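Local coordinates for DUF1955 domain-containing protein (Sulfolobus tokodaii, PDB 1WY6) that is of unknown function but folds as a single-chain, all-helical repeat protein, the first archaeal one to be solved by crystallography, at residues Asn76-Ser79 with Val80-Gly84; Lys109-Glu112 with Ile113-Ile117; Val138-Glu141 with Arg142-Thr145. One frame throughout, in Å; residues are numbered along the deposited sequence.

Contact 1: residues Asn76-Ser79 with Val80-Gly84; sequences NLKS and VVECG
Lys78, Ser79 and Val80 carry the first turn of helix 78-86, and each meets the chain next to it in a different way. Lys78 works along the helix surface with Glu82, one turn on. Their side chains lie alongside each other and point the same way: with CG anti to the backbone N (chi1 -179°) and the rest extended, the lysine reaches outward, while Glu82 CG, beside its own backbone N, rests 3.2 Å from Lys78 O, and a bend at chi2 then turns the carboxylate alongside the lysine. The flank of the lysine is what touches the carboxylate, Lys78 CE standing 3.2 Å from Glu82 OE2. The charged atoms form only a long salt bridge, Lys78 NZ to Glu82 OE2 at 3.9 Å, and a water spans that gap, accepting from Lys78 NZ at 2.6 Å and donating to Glu82 OE2. The ammonium has its stronger partner in Glu112 on helix 107-117.

This is the N-terminal turn of helix 78-86 in this helical repeat protein. Val80 N donates to Leu77 O at 3.1 Å in a bent i to i+3 bond (N-H...O 137°) from above the carbonyl plane. Val81 N adds a weak i to i+4 bond to the same oxygen, and the pattern goes on with Glu82 N to Lys78 O at 2.9 Å and Cys83 N to Ser79 O.

Ser79 folds its hydroxyl back to the preceding loop: OG lies beside its own N and donates in the carbonyl plane to Asn76 O at 2.8 Å. Ser79 N binds that oxygen too, so two donors grip it. Val80, buried against Phe59 and Ala97 of neighbouring helices, sets CG2 4.3 Å from Leu77 CD2, and Cys83 ties this helix to Cys55 by a disulfide.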
# COMPACT_ATOMS: atom_id res chain seq x y z
N ASN A 76 3.21 -0.13 8.96
CA ASN A 76 1.85 -0.56 8.60
C ASN A 76 1.53 -0.43 7.12
O ASN A 76 0.38 -0.20 6.75
CB ASN A 76 0.82 0.26 9.40
CG ASN A 76 0.95 1.77 9.17
OD1 ASN A 76 0.10 2.55 9.61
ND2 ASN A 76 2.02 2.19 8.49
N LEU A 77 2.54 -0.59 6.26
CA LEU A 77 2.31 -0.47 4.83
C LEU A 77 1.40 -1.54 4.24
O LEU A 77 1.05 -1.49 3.07
CB LEU A 77 3.64 -0.39 4.06
CG LEU A 77 4.43 0.89 4.34
CD1 LEU A 77 5.48 1.08 3.26
CD2 LEU A 77 3.50 2.11 4.38
N LYS A 78 1.00 -2.50 5.07
CA LYS A 78 0.07 -3.51 4.59
C LYS A 78 -1.25 -2.79 4.32
O LYS A 78 -2.07 -3.23 3.52
CB LYS A 78 -0.14 -4.61 5.64
CG LYS A 78 -1.09 -5.70 5.15
CD LYS A 78 -1.56 -6.61 6.29
CE LYS A 78 -2.63 -7.57 5.80
NZ LYS A 78 -3.15 -8.45 6.88
N SER A 79 -1.44 -1.65 5.00
CA SER A 79 -2.65 -0.84 4.84
C SER A 79 -2.78 -0.31 3.41
O SER A 79 -3.88 -0.16 2.88
CB SER A 79 -2.62 0.36 5.80
OG SER A 79 -2.42 -0.04 7.15
N VAL A 80 -1.64 -0.02 2.79
CA VAL A 80 -1.65 0.50 1.43
C VAL A 80 -2.00 -0.60 0.44
O VAL A 80 -2.77 -0.38 -0.49
CB VAL A 80 -0.28 1.14 1.07
CG1 VAL A 80 -0.25 1.52 -0.41
CG2 VAL A 80 -0.06 2.36 1.93
N VAL A 81 -1.44 -1.79 0.64
CA VAL A 81 -1.72 -2.92 -0.23
C VAL A 81 -3.20 -3.30 -0.09
O VAL A 81 -3.86 -3.64 -1.08
CB VAL A 81 -0.87 -4.14 0.16
CG1 VAL A 81 -1.10 -5.26 -0.85
CG2 VAL A 81 0.60 -3.75 0.22
N GLU A 82 -3.71 -3.25 1.14
CA GLU A 82 -5.11 -3.56 1.42
C GLU A 82 -6.04 -2.68 0.60
O GLU A 82 -7.07 -3.15 0.11
CB GLU A 82 -5.42 -3.35 2.91
CG GLU A 82 -4.96 -4.46 3.83
CD GLU A 82 -5.65 -5.79 3.57
OE1 GLU A 82 -6.78 -5.79 3.02
OE2 GLU A 82 -5.08 -6.84 3.94
N CYS A 83 -5.72 -1.40 0.49
CA CYS A 83 -6.55 -0.50 -0.31
C CYS A 83 -6.42 -0.84 -1.78
O CYS A 83 -7.32 -0.61 -2.57
CB CYS A 83 -6.17 0.96 -0.05
SG CYS A 83 -6.89 1.63 1.48
N GLY A 84 -5.27 -1.40 -2.16
CA GLY A 84 -5.10 -1.80 -3.54
C GLY A 84 -6.07 -2.95 -3.80
O GLY A 84 -6.76 -2.97 -4.82
O HOH W 1 -4.97 -9.61 5.48

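Contact 2: residues Lys109-Glu112 with Ile113-Ile117; sequences KLEE and IGREI
Glu111 and Arg115, one turn apart, form the charged pair of this stretch. Glu111 OE2 and Arg115 NH2 meet in a 3.0 Å salt bridge. One oxygen meets one nitrogen, and with the carboxylate and guanidinium planes 57° apart the groups are not laid flat against each other. Arg115 is extended from CG to NE; this chain runs back toward Glu111, and the turn at chi4 (94°) brings the guanidinium in over Glu111 CB. The other oxygen of the same carboxylate, OE1, is engaged by Arg107 NE, so Glu111 is shared between two arginines.

Nonpolar contacts hold the guanidinium from other directions. Glu111 CB lies over one of its faces, 3.5 Å from Arg115 NH2, while Glu112 CG comes in its plane at the edge, 3.6 Å from Arg115 NH1. Glu112 offers Arg115 its methylene rather than its charge: its OE2 stays 5.3 Å from Arg115 NH1, and its OE1 is taken by Lys78 of helix 78-86.

The backbone is that of regular alpha-helix, here helix 107-117 of this helical repeat protein. Four consecutive i to i+4 bonds join the two halves: Ile113 N to Lys109 O at 3.1 Å, nearly straight at 167°, then Gly114 N to Leu110 O, Arg115 N to Glu111 O at 2.9 Å, and Glu116 N to Glu112 O. Ile113 CG1, beside its own backbone N, sits 3.6 Å from Lys109 O, against the same carbonyl that its N-H binds.

Apolar packing belongs to the buried flank. The side chain of Ile113 meets Ile131 of helix 125-137. Leu110 packs on Leu98 and Leu101 of helix 92-103 as well as on Leu135.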
# COMPACT_ATOMS: atom_id res chain seq x y z
N LYS A 109 3.00 -10.17 6.75
CA LYS A 109 2.02 -9.27 6.15
C LYS A 109 1.71 -9.70 4.71
O LYS A 109 0.55 -9.77 4.31
CB LYS A 109 2.53 -7.83 6.19
CG LYS A 109 2.81 -7.31 7.61
CD LYS A 109 1.53 -7.30 8.45
CE LYS A 109 1.80 -7.12 9.93
NZ LYS A 109 2.42 -5.81 10.25
N LEU A 110 2.75 -10.00 3.93
CA LEU A 110 2.57 -10.45 2.55
C LEU A 110 1.73 -11.73 2.46
O LEU A 110 0.92 -11.88 1.54
CB LEU A 110 3.93 -10.67 1.88
CG LEU A 110 4.77 -9.40 1.69
CD1 LEU A 110 6.18 -9.75 1.24
CD2 LEU A 110 4.07 -8.49 0.67
N GLU A 111 1.93 -12.65 3.40
CA GLU A 111 1.16 -13.91 3.41
C GLU A 111 -0.31 -13.67 3.75
O GLU A 111 -1.20 -14.30 3.18
CB GLU A 111 1.75 -14.90 4.41
CG GLU A 111 3.15 -15.35 4.08
CD GLU A 111 3.51 -16.64 4.78
OE1 GLU A 111 4.72 -16.98 4.81
OE2 GLU A 111 2.59 -17.32 5.28
N GLU A 112 -0.55 -12.76 4.69
CA GLU A 112 -1.92 -12.40 5.06
C GLU A 112 -2.66 -11.89 3.82
O GLU A 112 -3.77 -12.31 3.52
CB GLU A 112 -1.89 -11.34 6.16
CG GLU A 112 -1.42 -11.90 7.50
CD GLU A 112 -0.92 -10.82 8.45
OE1 GLU A 112 -1.29 -9.65 8.26
OE2 GLU A 112 -0.16 -11.16 9.39
N ILE A 113 -2.03 -10.98 3.08
CA ILE A 113 -2.63 -10.45 1.85
C ILE A 113 -2.89 -11.62 0.88
O ILE A 113 -3.94 -11.71 0.25
CB ILE A 113 -1.71 -9.44 1.15
CG1 ILE A 113 -1.66 -8.13 1.93
CG2 ILE A 113 -2.19 -9.19 -0.27
CD1 ILE A 113 -2.99 -7.37 1.92
N GLY A 114 -1.90 -12.51 0.78
CA GLY A 114 -2.03 -13.64 -0.11
C GLY A 114 -3.24 -14.52 0.17
O GLY A 114 -3.94 -14.91 -0.76
N ARG A 115 -3.48 -14.82 1.44
CA ARG A 115 -4.62 -15.66 1.82
C ARG A 115 -5.93 -14.93 1.56
O ARG A 115 -6.89 -15.49 1.04
CB ARG A 115 -4.54 -16.03 3.30
CG ARG A 115 -3.25 -16.72 3.69
CD ARG A 115 -3.29 -17.20 5.15
NE ARG A 115 -1.94 -17.47 5.64
CZ ARG A 115 -1.19 -16.59 6.31
NH1 ARG A 115 -1.66 -15.38 6.57
NH2 ARG A 115 0.03 -16.92 6.71
N GLU A 116 -5.94 -13.65 1.94
CA GLU A 116 -7.10 -12.79 1.77
C GLU A 116 -7.60 -12.70 0.33
O GLU A 116 -8.81 -12.73 0.08
CB GLU A 116 -6.75 -11.40 2.29
CG GLU A 116 -7.76 -10.32 2.00
CD GLU A 116 -7.32 -8.99 2.59
OE1 GLU A 116 -7.98 -7.96 2.32
OE2 GLU A 116 -6.31 -8.98 3.33
N ILE A 117 -6.68 -12.60 -0.63
CA ILE A 117 -7.09 -12.51 -2.03
C ILE A 117 -7.56 -13.85 -2.59
O ILE A 117 -8.20 -13.90 -3.64
CB ILE A 117 -5.97 -11.93 -2.92
CG1 ILE A 117 -4.69 -12.76 -2.77
CG2 ILE A 117 -5.71 -10.47 -2.55
CD1 ILE A 117 -3.50 -12.19 -3.55

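Contact 3: residues Val138-Glu141 with Arg142-Thr145; sequences VGDE and RDAT
A chi1 of -169° turns the Asp140 carboxylate away from its own N and forward over the start of helix 141-153, where Asp143, its CG beside its own N (chi1 -67°), brings its acid group back to meet it. Asp140 is the N-cap: OD1 accepts from Asp143 N at 3.0 Å, the donor standing above the carboxylate plane, and takes a further bond from a water. Just ahead, Gly139, at positive phi, is the C-prime residue of a Schellman motif closing helix 125-137. The first turn is then continued by Ala144 N to Asp140 O and by Thr145, whose N (2.8 Å) and OG1 (3.1 Å) reach Glu141 O from opposite faces of its plane. An alanine in place of Asp140 removes the capping carboxylate, so Asp143 N is likely to lose its acceptor and the Asp143 acid group to become freer to turn. Between the two acids, Asp140 OD2 lies 2.6 Å from Asp143 OD2, their planes 60° apart. Oxygens this close suggest that one acid holds a proton, a state the nearby Glu111 carboxylate would be expected to favour, though a long, weak ion pair of Asp140 with Arg107 would oppose it.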
# COMPACT_ATOMS: atom_id res chain seq x y z
N VAL A 138 10.02 -13.31 -0.66
CA VAL A 138 10.22 -13.55 0.78
C VAL A 138 10.33 -15.04 1.11
O VAL A 138 10.33 -15.43 2.28
CB VAL A 138 9.09 -12.91 1.66
CG1 VAL A 138 9.29 -11.41 1.76
CG2 VAL A 138 7.72 -13.22 1.08
N GLY A 139 10.44 -15.86 0.07
CA GLY A 139 10.58 -17.30 0.27
C GLY A 139 9.32 -18.13 0.31
O GLY A 139 9.37 -19.32 0.65
N ASP A 140 8.19 -17.54 -0.06
CA ASP A 140 6.91 -18.24 -0.05
C ASP A 140 6.50 -18.71 -1.44
O ASP A 140 5.56 -18.17 -2.04
CB ASP A 140 5.81 -17.35 0.52
CG ASP A 140 4.53 -18.10 0.80
OD1 ASP A 140 4.35 -19.20 0.25
OD2 ASP A 140 3.70 -17.59 1.58
N GLU A 141 7.20 -19.72 -1.96
CA GLU A 141 6.91 -20.27 -3.28
C GLU A 141 5.54 -20.94 -3.39
O GLU A 141 4.86 -20.81 -4.41
CB GLU A 141 7.99 -21.27 -3.71
CG GLU A 141 9.21 -20.64 -4.38
CD GLU A 141 10.05 -19.82 -3.42
OE1 GLU A 141 10.97 -19.11 -3.89
OE2 GLU A 141 9.81 -19.90 -2.20
N ARG A 142 5.13 -21.64 -2.34
CA ARG A 142 3.83 -22.32 -2.33
C ARG A 142 2.67 -21.39 -2.60
O ARG A 142 1.85 -21.65 -3.48
CB ARG A 142 3.60 -23.02 -0.99
CG ARG A 142 4.51 -24.20 -0.74
CD ARG A 142 4.02 -25.04 0.44
NE ARG A 142 4.84 -26.24 0.62
CZ ARG A 142 5.03 -27.17 -0.32
NH1 ARG A 142 4.45 -27.04 -1.51
NH2 ARG A 142 5.80 -28.22 -0.06
N ASP A 143 2.58 -20.30 -1.84
CA ASP A 143 1.49 -19.36 -2.05
C ASP A 143 1.72 -18.57 -3.32
O ASP A 143 0.79 -18.24 -4.04
CB ASP A 143 1.36 -18.41 -0.85
CG ASP A 143 0.91 -19.13 0.41
OD1 ASP A 143 -0.02 -19.96 0.31
OD2 ASP A 143 1.47 -18.85 1.50
N ALA A 144 2.98 -18.26 -3.59
CA ALA A 144 3.31 -17.52 -4.80
C ALA A 144 2.74 -18.26 -6.01
O ALA A 144 2.05 -17.67 -6.85
CB ALA A 144 4.82 -17.38 -4.93
N THR A 145 3.02 -19.57 -6.07
CA THR A 145 2.55 -20.43 -7.16
C THR A 145 1.03 -20.50 -7.21
O THR A 145 0.42 -20.36 -8.26
CB THR A 145 3.12 -21.86 -7.02
OG1 THR A 145 4.52 -21.86 -7.32
CG2 THR A 145 2.40 -22.82 -7.96
O HOH W 2 5.66 -21.86 0.92

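In the fold
The three contacts follow one another along the chain, and each neighbouring pair touches. Contacts 1 and 2, with centres about 11 Å apart, join helix 78-86 to helix 107-117 through a 2.6 Å salt bridge between Lys78 NZ and Glu112 OE1. Beside it Glu82 OE2 and Glu116 OE2 are 2.5 Å apart, close enough to suggest that one of the two acids is protonated. Contacts 2 and 3, also about 11 Å between centres, meet where Leu110 CD1 packs 3.6 Å from Val138 CG1 and Glu111 CD lies 3.3 Å from Asp140 OD2. Contacts 1 and 3 do not touch; their nearest atoms are about 12 Å apart. No active site or ligand is known here to which these contacts could be related.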